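Local atomic coordinates of pullulanase (Bacillus acidopullulyticus, PDB entry 2WAN), a protein that hydrolyses the alpha-1,6-glucosidic linkages of pullulan and of branched starch polysaccharides, as a debranching glycoside hydrolase of the alpha-amylase type. Residues A[417-420]-A[421-424]; A[457-460]-A[461-464]; A[529-532]-A[533-537]; A[536-539]-A[540-544]. One frame throughout, in Å; residues are numbered along the deposited sequence. Where two conformers were deposited one is given.

Interaction 1 of 4, residues A[417-420]-A[421-424]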
loop_
_atom_site.group_PDB
_atom_site.type_symbol
_atom_site.label_atom_id
_atom_site.label_comp_id
_atom_site.label_asym_id
_atom_site.label_seq_id
_atom_site.Cartn_x
_atom_site.Cartn_y
_atom_site.Cartn_z
ATOM N N ALA A 417 -18.976 -25.052 12.681
ATOM C CA ALA A 417 -19.960 -25.913 12.018
ATOM C C ALA A 417 -20.501 -25.202 10.782
ATOM O O ALA A 417 -20.735 -23.982 10.808
ATOM C CB ALA A 417 -21.099 -26.278 12.989
ATOM N N GLY A 418 -20.667 -25.955 9.703
ATOM C CA GLY A 418 -21.227 -25.395 8.477
ATOM C C GLY A 418 -20.214 -24.752 7.546
ATOM O O GLY A 418 -20.582 -24.362 6.437
ATOM N N TRP A 419 -18.955 -24.651 7.985
ATOM C CA TRP A 419 -17.866 -24.006 7.220
ATOM C C TRP A 419 -17.682 -24.597 5.821
ATOM O O TRP A 419 -17.383 -23.857 4.879
ATOM C CB TRP A 419 -16.570 -24.124 8.007
ATOM C CG TRP A 419 -15.372 -23.336 7.495
ATOM C CD1 TRP A 419 -14.181 -23.850 7.073
ATOM C CD2 TRP A 419 -15.241 -21.904 7.428
ATOM N NE1 TRP A 419 -13.315 -22.829 6.722
ATOM C CE2 TRP A 419 -13.941 -21.626 6.932
ATOM C CE3 TRP A 419 -16.097 -20.832 7.715
ATOM C CZ2 TRP A 419 -13.472 -20.308 6.725
ATOM C CZ3 TRP A 419 -15.633 -19.511 7.490
ATOM C CH2 TRP A 419 -14.330 -19.270 7.009
ATOM N N GLN A 420 -17.883 -25.916 5.667
ATOM C CA GLN A 420 -17.785 -26.513 4.325
ATOM C C GLN A 420 -18.854 -26.031 3.329
ATOM O O GLN A 420 -18.712 -26.229 2.133
ATOM C CB GLN A 420 -17.772 -28.046 4.390
ATOM C CG GLN A 420 -16.551 -28.635 5.084
ATOM C CD GLN A 420 -15.238 -28.200 4.454
ATOM O OE1 GLN A 420 -14.351 -27.689 5.138
ATOM N NE2 GLN A 420 -15.109 -28.399 3.144
ATOM N N GLY A 421 -19.922 -25.416 3.830
ATOM C CA GLY A 421 -20.942 -24.833 2.973
ATOM C C GLY A 421 -20.762 -23.350 2.674
ATOM O O GLY A 421 -21.576 -22.772 1.968
ATOM N N ASP A 422 -19.705 -22.741 3.216
ATOM C CA ASP A 422 -19.468 -21.299 3.052
ATOM C C ASP A 422 -19.198 -20.988 1.574
ATOM O O ASP A 422 -18.442 -21.710 0.927
ATOM C CB ASP A 422 -18.276 -20.878 3.904
ATOM C CG ASP A 422 -17.957 -19.404 3.768
ATOM O OD1 ASP A 422 -18.875 -18.593 3.996
ATOM O OD2 ASP A 422 -16.809 -19.093 3.388
ATOM N N HIS A 423 -19.839 -19.940 1.053
ATOM C CA HIS A 423 -19.629 -19.489 -0.330
ATOM C C HIS A 423 -19.020 -18.067 -0.419
ATOM O O HIS A 423 -19.525 -17.127 0.198
ATOM C CB HIS A 423 -20.945 -19.568 -1.112
ATOM C CG HIS A 423 -20.793 -19.288 -2.576
ATOM N ND1 HIS A 423 -21.411 -18.227 -3.209
ATOM C CD2 HIS A 423 -20.071 -19.926 -3.527
ATOM C CE1 HIS A 423 -21.079 -18.230 -4.490
ATOM N NE2 HIS A 423 -20.263 -19.246 -4.707
ATOM N N GLU A 424 -17.942 -17.939 -1.199
ATOM C CA GLU A 424 -17.267 -16.657 -1.442
ATOM C C GLU A 424 -18.192 -15.579 -2.002
ATOM O O GLU A 424 -19.162 -15.867 -2.729
ATOM C CB GLU A 424 -16.048 -16.842 -2.362
ATOM C CG GLU A 424 -16.342 -17.499 -3.720
ATOM C CD GLU A 424 -16.315 -19.038 -3.693
ATOM O OE1 GLU A 424 -16.361 -19.661 -2.600
ATOM O OE2 GLU A 424 -16.255 -19.631 -4.789
HETATM O O HOH W 1 -17.146 -23.875 0.362
#

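Interaction 2 of 4, residues A[457-460]-A[461-464]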
loop_
_atom_site.group_PDB
_atom_site.type_symbol
_atom_site.label_atom_id
_atom_site.label_comp_id
_atom_site.label_asym_id
_atom_site.label_seq_id
_atom_site.Cartn_x
_atom_site.Cartn_y
_atom_site.Cartn_z
ATOM N N TYR A 457 -15.549 -9.970 17.376
ATOM C CA TYR A 457 -15.897 -10.593 16.093
ATOM C C TYR A 457 -17.319 -11.141 16.130
ATOM O O TYR A 457 -18.053 -11.015 15.145
ATOM C CB TYR A 457 -14.962 -11.761 15.726
ATOM C CG TYR A 457 -13.486 -11.431 15.622
ATOM C CD1 TYR A 457 -13.012 -10.459 14.729
ATOM C CD2 TYR A 457 -12.553 -12.126 16.401
ATOM C CE1 TYR A 457 -11.647 -10.197 14.616
ATOM C CE2 TYR A 457 -11.181 -11.863 16.301
ATOM C CZ TYR A 457 -10.741 -10.887 15.410
ATOM O OH TYR A 457 -9.389 -10.616 15.317
ATOM N N LEU A 458 -17.685 -11.798 17.234
ATOM C CA LEU A 458 -18.968 -12.511 17.288
ATOM C C LEU A 458 -20.187 -11.596 17.210
ATOM O O LEU A 458 -21.285 -12.069 16.904
ATOM C CB LEU A 458 -19.079 -13.431 18.533
ATOM C CG LEU A 458 -18.177 -14.674 18.497
ATOM C CD1 LEU A 458 -18.532 -15.559 19.687
ATOM C CD2 LEU A 458 -18.329 -15.468 17.196
ATOM N N ALA A 459 -20.019 -10.300 17.490
ATOM C CA ALA A 459 -21.133 -9.363 17.314
ATOM C C ALA A 459 -21.698 -9.421 15.889
ATOM O O ALA A 459 -22.893 -9.236 15.697
ATOM C CB ALA A 459 -20.713 -7.929 17.684
ATOM N N PHE A 460 -20.835 -9.704 14.900
ATOM C CA PHE A 460 -21.241 -9.819 13.491
ATOM C C PHE A 460 -22.042 -11.080 13.161
ATOM O O PHE A 460 -22.472 -11.265 12.014
ATOM C CB PHE A 460 -20.003 -9.786 12.581
ATOM C CG PHE A 460 -19.401 -8.417 12.401
ATOM C CD1 PHE A 460 -18.587 -7.848 13.386
ATOM C CD2 PHE A 460 -19.605 -7.710 11.217
ATOM C CE1 PHE A 460 -18.021 -6.579 13.207
ATOM C CE2 PHE A 460 -19.042 -6.430 11.034
ATOM C CZ PHE A 460 -18.237 -5.874 12.013
ATOM N N THR A 461 -22.220 -11.975 14.133
ATOM C CA THR A 461 -23.003 -13.194 13.912
ATOM C C THR A 461 -24.422 -13.066 14.464
ATOM O O THR A 461 -25.243 -13.991 14.299
ATOM C CB THR A 461 -22.363 -14.449 14.595
ATOM O OG1 THR A 461 -22.483 -14.349 16.031
ATOM C CG2 THR A 461 -20.883 -14.602 14.211
ATOM N N GLU A 462 -24.713 -11.940 15.125
ATOM C CA GLU A 462 -25.971 -11.789 15.861
ATOM C C GLU A 462 -27.109 -11.232 14.999
ATOM O O GLU A 462 -27.058 -10.090 14.559
ATOM C CB GLU A 462 -25.765 -10.911 17.104
ATOM C CG GLU A 462 -24.698 -11.457 18.073
ATOM C CD GLU A 462 -24.537 -10.597 19.291
ATOM O OE1 GLU A 462 -25.554 -10.072 19.801
ATOM O OE2 GLU A 462 -23.386 -10.426 19.721
ATOM N N HIS A 463 -28.144 -12.044 14.790
ATOM C CA HIS A 463 -29.355 -11.617 14.066
ATOM C C HIS A 463 -30.426 -11.035 14.979
ATOM O O HIS A 463 -30.495 -11.350 16.168
ATOM C CB HIS A 463 -29.943 -12.803 13.286
ATOM C CG HIS A 463 -29.057 -13.281 12.178
ATOM N ND1 HIS A 463 -29.196 -12.846 10.879
ATOM C CD2 HIS A 463 -27.993 -14.119 12.184
ATOM C CE1 HIS A 463 -28.266 -13.412 10.128
ATOM N NE2 HIS A 463 -27.523 -14.187 10.896
ATOM N N GLY A 464 -31.244 -10.158 14.413
ATOM C CA GLY A 464 -32.406 -9.608 15.116
ATOM C C GLY A 464 -32.058 -8.544 16.144
ATOM O O GLY A 464 -32.879 -8.235 17.018
HETATM O O HOH W 2 -24.990 -8.433 14.071
#

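Interaction 3 of 4, residues A[529-532]-A[533-537]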
loop_
_atom_site.group_PDB
_atom_site.type_symbol
_atom_site.label_atom_id
_atom_site.label_comp_id
_atom_site.label_asym_id
_atom_site.label_seq_id
_atom_site.Cartn_x
_atom_site.Cartn_y
_atom_site.Cartn_z
ATOM N N ALA A 529 -9.749 -19.816 19.914
ATOM C CA ALA A 529 -11.050 -19.119 19.849
ATOM C C ALA A 529 -10.997 -17.954 18.865
ATOM O O ALA A 529 -11.969 -17.695 18.155
ATOM C CB ALA A 529 -11.497 -18.623 21.214
ATOM N N ARG A 530 -9.869 -17.252 18.824
ATOM C CA ARG A 530 -9.734 -16.109 17.900
ATOM C C ARG A 530 -9.875 -16.533 16.430
ATOM O O ARG A 530 -10.386 -15.764 15.607
ATOM C CB ARG A 530 -8.413 -15.400 18.113
ATOM C CG ARG A 530 -7.194 -16.293 17.857
ATOM C CD ARG A 530 -5.935 -15.504 18.150
ATOM N NE ARG A 530 -5.651 -15.317 19.585
ATOM C CZ ARG A 530 -4.873 -14.352 20.070
ATOM N NH1 ARG A 530 -4.350 -13.407 19.272
ATOM N NH2 ARG A 530 -4.622 -14.322 21.368
ATOM N N ILE A 531 -9.429 -17.755 16.119
ATOM C CA ILE A 531 -9.507 -18.287 14.752
ATOM C C ILE A 531 -10.961 -18.615 14.419
ATOM O O ILE A 531 -11.498 -18.125 13.418
ATOM C CB ILE A 531 -8.599 -19.517 14.566
ATOM C CG1 ILE A 531 -7.137 -19.141 14.857
ATOM C CG2 ILE A 531 -8.751 -20.092 13.134
ATOM C CD1 ILE A 531 -6.120 -20.298 14.629
ATOM N N THR A 532 -11.602 -19.421 15.278
ATOM C CA THR A 532 -12.983 -19.828 15.055
ATOM C C THR A 532 -13.930 -18.627 14.976
ATOM O O THR A 532 -14.808 -18.578 14.109
ATOM C CB THR A 532 -13.437 -20.782 16.166
ATOM O OG1 THR A 532 -12.563 -21.922 16.146
ATOM C CG2 THR A 532 -14.892 -21.231 15.933
ATOM N N GLU A 533 -13.728 -17.652 15.865
ATOM C CA GLU A 533 -14.649 -16.522 15.934
ATOM C C GLU A 533 -14.550 -15.598 14.741
ATOM O O GLU A 533 -15.567 -15.101 14.286
ATOM C CB GLU A 533 -14.522 -15.758 17.262
ATOM C CG GLU A 533 -15.029 -16.652 18.438
ATOM C CD GLU A 533 -14.676 -16.131 19.816
ATOM O OE1 GLU A 533 -14.236 -14.973 19.929
ATOM O OE2 GLU A 533 -14.839 -16.892 20.811
ATOM N N LEU A 534 -13.342 -15.395 14.220
ATOM C CA LEU A 534 -13.200 -14.591 13.006
ATOM C C LEU A 534 -13.788 -15.331 11.814
ATOM O O LEU A 534 -14.455 -14.728 10.967
ATOM C CB LEU A 534 -11.740 -14.185 12.774
ATOM C CG LEU A 534 -11.429 -13.373 11.493
ATOM C CD1 LEU A 534 -12.323 -12.114 11.333
ATOM C CD2 LEU A 534 -9.957 -12.992 11.410
ATOM N N LYS A 535 -13.568 -16.644 11.761
ATOM C CA LYS A 535 -14.230 -17.429 10.712
ATOM C C LYS A 535 -15.746 -17.301 10.819
ATOM O O LYS A 535 -16.419 -17.232 9.795
ATOM C CB LYS A 535 -13.809 -18.914 10.751
ATOM C CG LYS A 535 -12.376 -19.152 10.332
ATOM C CD LYS A 535 -11.981 -20.639 10.497
ATOM C CE LYS A 535 -10.560 -20.846 9.971
ATOM N NZ LYS A 535 -10.041 -22.211 10.330
ATOM N N GLN A 536 -16.289 -17.278 12.049
ATOM C CA GLN A 536 -17.738 -17.142 12.225
ATOM C C GLN A 536 -18.225 -15.788 11.740
ATOM O O GLN A 536 -19.296 -15.704 11.154
ATOM C CB GLN A 536 -18.146 -17.383 13.684
ATOM C CG GLN A 536 -17.988 -18.849 14.071
ATOM C CD GLN A 536 -18.239 -19.092 15.552
ATOM O OE1 GLN A 536 -17.427 -18.737 16.402
ATOM N NE2 GLN A 536 -19.358 -19.722 15.856
ATOM N N LEU A 537 -17.436 -14.737 11.978
ATOM C CA LEU A 537 -17.769 -13.404 11.418
ATOM C C LEU A 537 -17.901 -13.477 9.883
ATOM O O LEU A 537 -18.898 -13.025 9.295
ATOM C CB LEU A 537 -16.720 -12.359 11.819
ATOM C CG LEU A 537 -16.842 -10.922 11.263
ATOM C CD1 LEU A 537 -16.067 -9.946 12.155
ATOM C CD2 LEU A 537 -16.302 -10.778 9.831
#

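Interaction 4 of 4, residues A[536-539]-A[540-544]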
loop_
_atom_site.group_PDB
_atom_site.type_symbol
_atom_site.label_atom_id
_atom_site.label_comp_id
_atom_site.label_asym_id
_atom_site.label_seq_id
_atom_site.Cartn_x
_atom_site.Cartn_y
_atom_site.Cartn_z
ATOM N N GLN A 536 -16.289 -17.278 12.049
ATOM C CA GLN A 536 -17.738 -17.142 12.225
ATOM C C GLN A 536 -18.225 -15.788 11.740
ATOM O O GLN A 536 -19.296 -15.704 11.154
ATOM C CB GLN A 536 -18.146 -17.383 13.684
ATOM C CG GLN A 536 -17.988 -18.849 14.071
ATOM C CD GLN A 536 -18.239 -19.092 15.552
ATOM O OE1 GLN A 536 -17.427 -18.737 16.402
ATOM N NE2 GLN A 536 -19.358 -19.722 15.856
ATOM N N LEU A 537 -17.436 -14.737 11.978
ATOM C CA LEU A 537 -17.769 -13.404 11.418
ATOM C C LEU A 537 -17.901 -13.477 9.883
ATOM O O LEU A 537 -18.898 -13.025 9.295
ATOM C CB LEU A 537 -16.720 -12.359 11.819
ATOM C CG LEU A 537 -16.842 -10.922 11.263
ATOM C CD1 LEU A 537 -16.067 -9.946 12.155
ATOM C CD2 LEU A 537 -16.302 -10.778 9.831
ATOM N N ILE A 538 -16.876 -14.034 9.251
ATOM C CA ILE A 538 -16.828 -14.159 7.787
ATOM C C ILE A 538 -17.974 -15.041 7.278
ATOM O O ILE A 538 -18.665 -14.680 6.322
ATOM C CB ILE A 538 -15.444 -14.688 7.356
ATOM C CG1 ILE A 538 -14.374 -13.650 7.707
ATOM C CG2 ILE A 538 -15.406 -15.071 5.840
ATOM C CD1 ILE A 538 -12.954 -14.245 7.776
ATOM N N GLN A 539 -18.186 -16.173 7.935
ATOM C CA GLN A 539 -19.295 -17.070 7.590
ATOM C C GLN A 539 -20.647 -16.359 7.632
ATOM O O GLN A 539 -21.494 -16.523 6.719
ATOM C CB GLN A 539 -19.284 -18.275 8.541
ATOM C CG GLN A 539 -20.336 -19.321 8.285
ATOM C CD GLN A 539 -20.208 -20.480 9.264
ATOM O OE1 GLN A 539 -19.975 -20.284 10.473
ATOM N NE2 GLN A 539 -20.379 -21.686 8.758
ATOM N N SER A 540 -20.851 -15.573 8.688
ATOM C CA SER A 540 -22.107 -14.857 8.910
ATOM C C SER A 540 -22.381 -13.849 7.805
ATOM O O SER A 540 -23.486 -13.769 7.287
ATOM C CB SER A 540 -22.079 -14.108 10.252
ATOM O OG SER A 540 -23.281 -13.372 10.444
ATOM N N LEU A 541 -21.357 -13.063 7.481
ATOM C CA LEU A 541 -21.478 -12.032 6.452
ATOM C C LEU A 541 -21.743 -12.702 5.096
ATOM O O LEU A 541 -22.638 -12.265 4.371
ATOM C CB LEU A 541 -20.264 -11.103 6.423
ATOM C CG LEU A 541 -20.197 -10.095 7.605
ATOM C CD1 LEU A 541 -18.920 -9.298 7.590
ATOM C CD2 LEU A 541 -21.424 -9.139 7.588
ATOM N N HIS A 542 -21.018 -13.780 4.803
ATOM C CA HIS A 542 -21.225 -14.507 3.547
ATOM C C HIS A 542 -22.657 -15.016 3.422
ATOM O O HIS A 542 -23.238 -14.955 2.335
ATOM C CB HIS A 542 -20.274 -15.701 3.403
ATOM C CG HIS A 542 -18.845 -15.352 3.082
ATOM N ND1 HIS A 542 -18.422 -14.107 2.657
ATOM C CD2 HIS A 542 -17.750 -16.148 3.046
ATOM C CE1 HIS A 542 -17.116 -14.146 2.419
ATOM N NE2 HIS A 542 -16.694 -15.382 2.623
ATOM N N GLN A 543 -23.233 -15.503 4.525
ATOM C CA GLN A 543 -24.632 -15.979 4.515
ATOM C C GLN A 543 -25.608 -14.876 4.143
ATOM O O GLN A 543 -26.710 -15.160 3.677
ATOM C CB GLN A 543 -25.036 -16.550 5.871
ATOM C CG GLN A 543 -24.565 -17.978 6.121
ATOM C CD GLN A 543 -24.553 -18.321 7.608
ATOM O OE1 GLN A 543 -25.009 -17.530 8.450
ATOM N NE2 GLN A 543 -24.015 -19.491 7.941
ATOM N N GLN A 544 -25.212 -13.621 4.355
ATOM C CA GLN A 544 -26.051 -12.473 3.972
ATOM C C GLN A 544 -25.597 -11.850 2.642
ATOM O O GLN A 544 -25.996 -10.728 2.302
ATOM C CB GLN A 544 -26.104 -11.425 5.115
ATOM C CG GLN A 544 -26.593 -11.988 6.479
ATOM C CD GLN A 544 -27.782 -12.952 6.377
ATOM O OE1 GLN A 544 -27.754 -14.049 6.942
ATOM N NE2 GLN A 544 -28.815 -12.555 5.648
#

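Interaction 1 of 4, residues A[417-420]-A[421-424]
A short 3-10 turn in the surface loop between strand 406-407 and strand 435-438, the first strand of the catalytic barrel, brings Trp419 against Asp422. Two successive i to i+3 backbone bonds define it. Gly421 N donates to Gly418 O at 2.9 Å. Asp422 N donates to Trp419 O at 3.1 Å, with a fairly straight N-H...O angle of 162°. Gly418 takes a positive phi of 87°, where a CB would be jammed against the carbonyl oxygen of Ala417. In Asp422 CG stands anti to the backbone N (chi1 179°), which sets the carboxylate beside the indole. Its CB lies 3.3 Å from Trp419 O, and OD2 approaches the indole obliquely, 4.3 Å from Trp419 CZ3. The main partner of OD2 is His615 ND1, a hydrogen bond. The ring of His615 also stacks on Trp419, so one histidine meets both Trp419 and Asp422. The indole is buried against Lys535 and Gln539 of helix 529-543, while Gln420 and Gly421 face solvent. A water donates to Asp422 O at 2.6 Å and, weakly, to Gln420 O at 3.3 Å.

Interaction 2 of 4, residues A[457-460]-A[461-464]
This is a local 3-10 turn contact, partly buried, in the loop between helix 440-444 and helix 474-481 of the catalytic barrel domain. Its centre is Leu458 O, which accepts two bonds from Thr461. The backbone N of Thr461 reaches it at 2.9 Å from above the carbonyl plane. The hydroxyl OG1 donates to the same Leu458 O at 2.7 Å, in the carbonyl plane and on a lone pair. The chi1 of 70° sets OG1 between the backbone N and the carbonyl carbon of Thr461, facing back over the turn. The same rotation lays the methyl CG2 at 4.0 Å from Leu458 CD2. A valine here would probably leave Leu458 O with only the backbone N of this residue as donor within the turn. One residue on, Glu462 N makes a weak bond to Ala459 O. The Glu462 chain is extended beyond CG and runs back beside the turn, with OE2 3.5 Å from Ala459 CA. Its carboxylate is held by the backbone N atoms of Lys452 and Asn453. Phe460 turns to the interior, stacked on Phe443 and packed on Leu537 of helix 529-543. A water bridges the end of the turn, donating to Ala459 O at 2.8 Å and to Glu462 O at 2.7 Å.

Interaction 3 of 4, residues A[529-532]-A[533-537]
Along the first turns of helix 529-543, which precedes the third barrel strand, 547-552, side chains four residues apart meet in three different ways. Ile531 and Lys535 lie side by side and point the same way. The branch CG2 of Ile531 touches both CE and NZ of Lys535 at 3.7 Å. The lysine chain is extended beyond CG and carries NZ to salt bridges with Glu613 and Asp415 and a hydrogen bond with Thr414. Thr532 and Gln536 instead run at a slant to each other. Thr532 CG2 stands anti to the backbone N, on the side of Gln536, and lies 3.6 Å from Gln536 OE1. The hydroxyl OG1 is turned to the other side and bonds to Thr414 O. Glu533 reaches back over Ala529. Its CG is beside its own backbone N (chi1 -68°), which brings CG to 3.2 Å from Ala529 O. The carboxylate oxygen OE2 then comes to 3.8 Å from Ala529 CB and is hydrogen-bonded to Thr523 OG1. An alanine in place of Glu533 would probably leave that threonine hydroxyl without this partner and uncover Ala529 CB. Arg530 NH1 makes salt bridges with Glu493 and Glu499, and NH2 bonds to Pro525 O. Leu534 packs on Trp610 and Tyr614 of helix 597-614. Regular i to i+4 backbone bonds underlie the set. Glu533 N meets Ala529 O at 2.9 Å, and Lys535 N meets Ile531 O at 3.0 Å.

Interaction 4 of 4, residues A[536-539]-A[540-544]
Ile538 and His542 form the tight part of this contact, on the buried side of the helix. The two side chains lie side by side, and the methyl CG2 of Ile538 sits over the imidazole face in a CH-pi contact, 3.9 Å from the ring centroid and 29° off its normal. With chi2 at -14° the ring also has Ile538 O over the same face, 3.3 Å above its plane and offset toward the rim. That oxygen accepts His542 N as well, at 2.9 Å. The NE2 bond to His615 O, with a weak one from ND1 to Ile546 O, would limit the ring's rotation. Leu537 and Leu541 lie side by side, pointing the same way, with CD2 of Leu537 3.8 Å from CD1 of Leu541. They pack on strand 485-488. Ser540 is buried too, and in one of its two conformers OG bonds to Phe460 O. The looser, solvent side belongs to the exposed Gln543. Its chain crosses that of Gln539, the amide planes 33° apart, and the nearest side-chain approach is 3.7 Å, from Gln539 CG to Gln543 NE2. Gln539 itself is buried, with NE2 held by Ala417 O and a glycerol. Gln544 N bonds to Leu541 O at 2.9 Å, an i to i+3 step. The arrangement is that of a helix packed outside a (beta/alpha)8 barrel, with Leu537 and Leu541 against strand 485-488, as in the alpha-amylase family.

Overall arrangement
Following the chain from the N terminus, interaction 1 comes first, a turn in the loop leading to barrel strand 435-438. Interaction 2 comes next, between helices 440-444 and 474-481. Interactions 3 and 4 follow on helix 529-543 and overlap at Gln536 and Leu537. All are local and otherwise in series, so none nests or crosses. The first two turns lie about 17 Å apart between centres and do not touch. Both meet the helix. Trp419 packs on Lys535, and Ala417 probably bonds to Gln539, joining 417-424 to interactions 3 and 4. Phe460 meets Leu537 and Ser540, joining 457-464 to both. The helix thus links two loops separated by strand 435-438 and helix 440-444.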